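VP2 (Primate bocaparvovirus 1, PDB 7L0Y) forms the icosahedral T=1 capsid of human bocavirus 1, as a structural protein that assembles in 60 copies into a shell about 26 nm across. Local coordinates at residues N45-K50 with M429-V434; H133-G138 with F200-S205. All coordinates share one frame; numbering follows the deposited sequence.

Contact 1: N45-K50 with M429-V434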
loop_
_atom_site.group_PDB
_atom_site.type_symbol
_atom_site.label_atom_id
_atom_site.label_comp_id
_atom_site.label_asym_id
_atom_site.label_seq_id
_atom_site.Cartn_x
_atom_site.Cartn_y
_atom_site.Cartn_z
ATOM N N ASN A 45 15.033 110.441 2.961
ATOM C CA ASN A 45 15.621 111.106 1.792
ATOM C C ASN A 45 14.634 111.334 0.660
ATOM O O ASN A 45 15.046 111.535 -0.481
ATOM C CB ASN A 45 16.812 110.340 1.219
ATOM C CG ASN A 45 18.086 110.626 1.927
ATOM O OD1 ASN A 45 18.185 111.565 2.708
ATOM N ND2 ASN A 45 19.113 109.884 1.575
ATOM N N GLY A 46 13.340 111.344 0.942
ATOM C CA GLY A 46 12.397 111.355 -0.161
ATOM C C GLY A 46 12.660 110.269 -1.178
ATOM O O GLY A 46 12.624 110.531 -2.386
ATOM N N HIS A 47 12.958 109.055 -0.709
ATOM C CA HIS A 47 13.159 107.883 -1.558
ATOM C C HIS A 47 14.370 108.013 -2.470
ATOM O O HIS A 47 14.419 107.401 -3.533
ATOM C CB HIS A 47 11.915 107.576 -2.390
ATOM C CG HIS A 47 10.735 107.157 -1.577
ATOM N ND1 HIS A 47 10.664 105.930 -0.957
ATOM C CD2 HIS A 47 9.587 107.802 -1.273
ATOM C CE1 HIS A 47 9.516 105.833 -0.315
ATOM N NE2 HIS A 47 8.844 106.954 -0.492
ATOM N N LEU A 48 15.371 108.782 -2.071
ATOM C CA LEU A 48 16.539 108.981 -2.908
ATOM C C LEU A 48 17.791 108.463 -2.222
ATOM O O LEU A 48 17.886 108.410 -0.998
ATOM C CB LEU A 48 16.720 110.458 -3.271
ATOM C CG LEU A 48 15.669 111.025 -4.216
ATOM C CD1 LEU A 48 15.882 112.500 -4.391
ATOM C CD2 LEU A 48 15.752 110.313 -5.545
ATOM N N TYR A 49 18.751 108.063 -3.039
ATOM C CA TYR A 49 20.137 107.923 -2.628
ATOM C C TYR A 49 20.854 109.228 -2.914
ATOM O O TYR A 49 20.890 109.679 -4.058
ATOM C CB TYR A 49 20.820 106.778 -3.364
ATOM C CG TYR A 49 20.433 105.406 -2.905
ATOM C CD1 TYR A 49 21.211 104.727 -1.996
ATOM C CD2 TYR A 49 19.285 104.795 -3.365
ATOM C CE1 TYR A 49 20.882 103.479 -1.583
ATOM C CE2 TYR A 49 18.940 103.544 -2.947
ATOM C CZ TYR A 49 19.745 102.890 -2.054
ATOM O OH TYR A 49 19.422 101.634 -1.624
ATOM N N LYS A 50 21.402 109.834 -1.875
ATOM C CA LYS A 50 22.121 111.088 -1.984
ATOM C C LYS A 50 23.525 110.876 -1.450
ATOM O O LYS A 50 23.772 109.966 -0.665
ATOM C CB LYS A 50 21.429 112.195 -1.187
ATOM C CG LYS A 50 20.022 112.482 -1.630
ATOM C CD LYS A 50 19.337 113.425 -0.674
ATOM C CE LYS A 50 17.907 113.665 -1.089
ATOM N NZ LYS A 50 17.179 114.510 -0.108
ATOM N N MET A 429 9.749 101.460 3.554
ATOM C CA MET A 429 8.454 101.282 2.933
ATOM C C MET A 429 8.574 101.334 1.428
ATOM O O MET A 429 9.436 102.022 0.877
ATOM C CB MET A 429 7.499 102.341 3.415
ATOM C CG MET A 429 7.096 102.127 4.828
ATOM S SD MET A 429 6.165 103.550 5.243
ATOM C CE MET A 429 7.516 104.707 5.346
ATOM N N ALA A 430 7.714 100.574 0.767
ATOM C CA ALA A 430 7.616 100.660 -0.674
ATOM C C ALA A 430 7.334 102.092 -1.087
ATOM O O ALA A 430 6.412 102.734 -0.582
ATOM C CB ALA A 430 6.519 99.738 -1.186
ATOM N N LYS A 431 8.167 102.600 -1.974
ATOM C CA LYS A 431 7.859 103.831 -2.676
ATOM C C LYS A 431 6.517 103.677 -3.369
ATOM O O LYS A 431 6.343 102.781 -4.199
ATOM C CB LYS A 431 8.975 104.101 -3.677
ATOM C CG LYS A 431 8.713 105.144 -4.720
ATOM C CD LYS A 431 8.430 106.488 -4.156
ATOM C CE LYS A 431 8.633 107.547 -5.223
ATOM N NZ LYS A 431 7.776 107.349 -6.409
ATOM N N ILE A 432 5.564 104.542 -3.042
ATOM C CA ILE A 432 4.261 104.530 -3.696
ATOM C C ILE A 432 4.212 105.736 -4.624
ATOM O O ILE A 432 4.059 106.871 -4.142
ATOM C CB ILE A 432 3.103 104.557 -2.694
ATOM C CG1 ILE A 432 3.095 103.291 -1.848
ATOM C CG2 ILE A 432 1.788 104.665 -3.430
ATOM C CD1 ILE A 432 2.065 103.323 -0.767
ATOM N N PRO A 433 4.324 105.549 -5.929
ATOM C CA PRO A 433 4.335 106.692 -6.836
ATOM C C PRO A 433 2.978 107.365 -6.892
ATOM O O PRO A 433 1.936 106.712 -6.891
ATOM C CB PRO A 433 4.697 106.066 -8.181
ATOM C CG PRO A 433 5.368 104.798 -7.826
ATOM C CD PRO A 433 4.714 104.305 -6.599
ATOM N N VAL A 434 3.005 108.684 -6.916
ATOM C CA VAL A 434 1.833 109.516 -7.154
ATOM C C VAL A 434 1.888 110.020 -8.589
ATOM O O VAL A 434 2.934 110.518 -9.015
ATOM C CB VAL A 434 1.765 110.685 -6.161
ATOM C CG1 VAL A 434 0.897 111.766 -6.692
ATOM C CG2 VAL A 434 1.194 110.184 -4.864
#
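K431 NZ is gripped twice beyond the H47 ring that its chain crosses: by D441 of the same chain, in a salt bridge, and by the hydroxyl of T161 of a neighbouring subunit, in a hydrogen bond. On its way there the lysine lays its aliphatic part over one face of the imidazole. CD stands 3.5 Å from the H47 ring centroid, 19° off the normal, a CH-pi contact shifted toward the CD2 rim. The CG of K431 is anti to the backbone N (chi1 166°), and bends at chi2 and chi4 then turn the amine away, leaving NZ 6.0 Å from H47 NE2. The salt bridge to D441 would probably offset the charge of the K431 amine. The ring also meets the backbone: K431 CA lies 3.5 Å from H47 CE1, and M429 O approaches CE1 at the ring edge, near its plane, at 4.0 Å. No hydrogen bond crosses between the segments. N45, G46 and H47 all have positive phi, a left-handed turn from which H47 reaches across. Its base is tied by N45 ND2 to L48 O (3.2 Å), the donor rising 35° out of the carbonyl plane; ND2 also bonds T68 of strand 65-69. Y443 meets the H47 ring edge-to-face. The contact thus joins the loop between strands 30-42 and 50-53 to the start of the one between strands 424-429 and 446-462, with M429 packed on V132, I446 and C448.

Contact 2: H133-G138 with F200-S205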
loop_
_atom_site.group_PDB
_atom_site.type_symbol
_atom_site.label_atom_id
_atom_site.label_comp_id
_atom_site.label_asym_id
_atom_site.label_seq_id
_atom_site.Cartn_x
_atom_site.Cartn_y
_atom_site.Cartn_z
ATOM N N HIS A 133 9.482 96.818 2.533
ATOM C CA HIS A 133 10.615 95.998 2.149
ATOM C C HIS A 133 11.432 95.674 3.385
ATOM O O HIS A 133 11.725 96.557 4.191
ATOM C CB HIS A 133 11.458 96.745 1.125
ATOM C CG HIS A 133 10.731 97.035 -0.144
ATOM N ND1 HIS A 133 10.655 96.132 -1.180
ATOM C CD2 HIS A 133 9.979 98.093 -0.513
ATOM C CE1 HIS A 133 9.928 96.644 -2.154
ATOM N NE2 HIS A 133 9.502 97.832 -1.773
ATOM N N ILE A 134 11.772 94.407 3.546
ATOM C CA ILE A 134 12.558 93.940 4.675
ATOM C C ILE A 134 13.558 92.932 4.154
ATOM O O ILE A 134 13.190 92.008 3.425
ATOM C CB ILE A 134 11.678 93.302 5.766
ATOM C CG1 ILE A 134 10.721 94.330 6.353
ATOM C CG2 ILE A 134 12.532 92.736 6.869
ATOM C CD1 ILE A 134 9.652 93.740 7.197
ATOM N N PHE A 135 14.820 93.107 4.512
ATOM C CA PHE A 135 15.755 92.016 4.331
ATOM C C PHE A 135 16.850 92.154 5.366
ATOM O O PHE A 135 17.158 93.251 5.829
ATOM C CB PHE A 135 16.347 91.986 2.921
ATOM C CG PHE A 135 17.338 93.055 2.667
ATOM C CD1 PHE A 135 18.687 92.782 2.732
ATOM C CD2 PHE A 135 16.933 94.340 2.429
ATOM C CE1 PHE A 135 19.601 93.758 2.518
ATOM C CE2 PHE A 135 17.845 95.315 2.217
ATOM C CZ PHE A 135 19.178 95.023 2.260
ATOM N N CYS A 136 17.417 91.019 5.733
ATOM C CA CYS A 136 18.585 90.953 6.587
ATOM C C CYS A 136 19.800 90.796 5.695
ATOM O O CYS A 136 19.767 90.034 4.727
ATOM C CB CYS A 136 18.469 89.788 7.570
ATOM S SG CYS A 136 19.808 89.589 8.757
ATOM N N ASP A 137 20.861 91.512 6.011
ATOM C CA ASP A 137 22.127 91.321 5.326
ATOM C C ASP A 137 22.971 90.461 6.256
ATOM O O ASP A 137 23.602 90.966 7.182
ATOM C CB ASP A 137 22.775 92.669 5.040
ATOM C CG ASP A 137 24.018 92.561 4.190
ATOM O OD1 ASP A 137 24.302 91.472 3.656
ATOM O OD2 ASP A 137 24.737 93.570 4.086
ATOM N N GLY A 138 23.024 89.166 5.973
ATOM C CA GLY A 138 23.740 88.254 6.834
ATOM C C GLY A 138 25.096 87.921 6.271
ATOM O O GLY A 138 26.001 87.488 6.984
ATOM N N PHE A 200 26.547 101.529 -3.229
ATOM C CA PHE A 200 25.746 100.402 -2.803
ATOM C C PHE A 200 24.281 100.783 -2.788
ATOM O O PHE A 200 23.893 101.812 -2.237
ATOM C CB PHE A 200 26.175 99.913 -1.433
ATOM C CG PHE A 200 27.554 99.369 -1.408
ATOM C CD1 PHE A 200 27.798 98.064 -1.773
ATOM C CD2 PHE A 200 28.614 100.165 -1.037
ATOM C CE1 PHE A 200 29.061 97.564 -1.756
ATOM C CE2 PHE A 200 29.882 99.666 -1.021
ATOM C CZ PHE A 200 30.108 98.364 -1.380
ATOM N N LEU A 201 23.491 99.942 -3.419
ATOM C CA LEU A 201 22.051 100.044 -3.470
ATOM C C LEU A 201 21.509 98.795 -2.820
ATOM O O LEU A 201 21.912 97.690 -3.180
ATOM C CB LEU A 201 21.569 100.120 -4.906
ATOM C CG LEU A 201 22.081 101.326 -5.661
ATOM C CD1 LEU A 201 21.801 101.195 -7.139
ATOM C CD2 LEU A 201 21.352 102.487 -5.097
ATOM N N LEU A 202 20.605 98.952 -1.865
ATOM C CA LEU A 202 20.068 97.748 -1.262
ATOM C C LEU A 202 19.155 97.008 -2.226
ATOM O O LEU A 202 18.951 95.805 -2.064
ATOM C CB LEU A 202 19.337 98.077 0.037
ATOM C CG LEU A 202 20.183 98.420 1.270
ATOM C CD1 LEU A 202 21.328 97.454 1.390
ATOM C CD2 LEU A 202 20.748 99.812 1.168
ATOM N N GLU A 203 18.633 97.695 -3.239
ATOM C CA GLU A 203 17.763 97.151 -4.278
ATOM C C GLU A 203 18.455 96.132 -5.149
ATOM O O GLU A 203 17.796 95.431 -5.915
ATOM C CB GLU A 203 17.233 98.295 -5.137
ATOM C CG GLU A 203 16.251 99.201 -4.416
ATOM C CD GLU A 203 16.914 100.158 -3.446
ATOM O OE1 GLU A 203 18.141 100.088 -3.273
ATOM O OE2 GLU A 203 16.202 100.982 -2.843
ATOM N N ASN A 204 19.766 96.042 -5.040
ATOM C CA ASN A 204 20.596 95.105 -5.772
ATOM C C ASN A 204 20.463 93.681 -5.253
ATOM O O ASN A 204 21.136 92.788 -5.765
ATOM C CB ASN A 204 22.043 95.589 -5.682
ATOM C CG ASN A 204 22.910 95.044 -6.773
ATOM O OD1 ASN A 204 22.447 94.793 -7.882
ATOM N ND2 ASN A 204 24.185 94.872 -6.475
ATOM N N SER A 205 19.675 93.455 -4.213
ATOM C CA SER A 205 19.471 92.130 -3.651
ATOM C C SER A 205 17.978 91.821 -3.576
ATOM O O SER A 205 17.137 92.611 -3.998
ATOM C CB SER A 205 20.149 92.022 -2.283
ATOM O OG SER A 205 19.594 92.930 -1.351
#
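With chi1 at 73°, the CG of F135 sits between its backbone N and carbonyl carbon, and the ring stands out from the strand toward L202, whose own CG is anti to the carbonyl carbon (chi1 -75°). The two side chains cross at about a right angle. L202 lies at the edge of the ring, its CG in the ring plane; CD1 comes to 3.4 Å from F135 CZ, and L202 CB to 3.8 Å from F135 CE2. S205 comes from another direction: its OG is above one face near the rim, 4.0 Å from F135 CE1. The strand is one of the eight of the parvovirus jelly roll, in the sheet where 132-137 runs antiparallel to both 424-429 and 208-210, and F135 turns its side chain to the short 3-10 segment 202-204 that precedes strand 208-210. H207 stacks on the F135 ring, while W71 meets it edge-to-face. L202 O ties the turn together: it accepts S205 N at 3.3 Å and also bonds H207 NE2, so the imidazole that stacks on F135 is itself anchored here. Next to S205, N204 O bonds K466 NZ of another neighbouring subunit, a lysine within a probable nuclear localization signal.

Along the chain the order is 45-50, 133-138, 200-205, 429-434, so both segments of contact 2 fall between the two of contact 1. Their centres lie about 15 Å apart. They touch through Y49, whose OH bonds E203 OE1 (2.6 Å) and L202 N (2.9 Å), and by packing of A430 on H133. Strand 132-137 carries one side of contact 2, and its antiparallel partner 424-429 runs into contact 1 at M429, so one sheet of the jelly roll connects them. Both also reach a second subunit, and contact 2 a third, which places them at interfaces between subunits of the capsid.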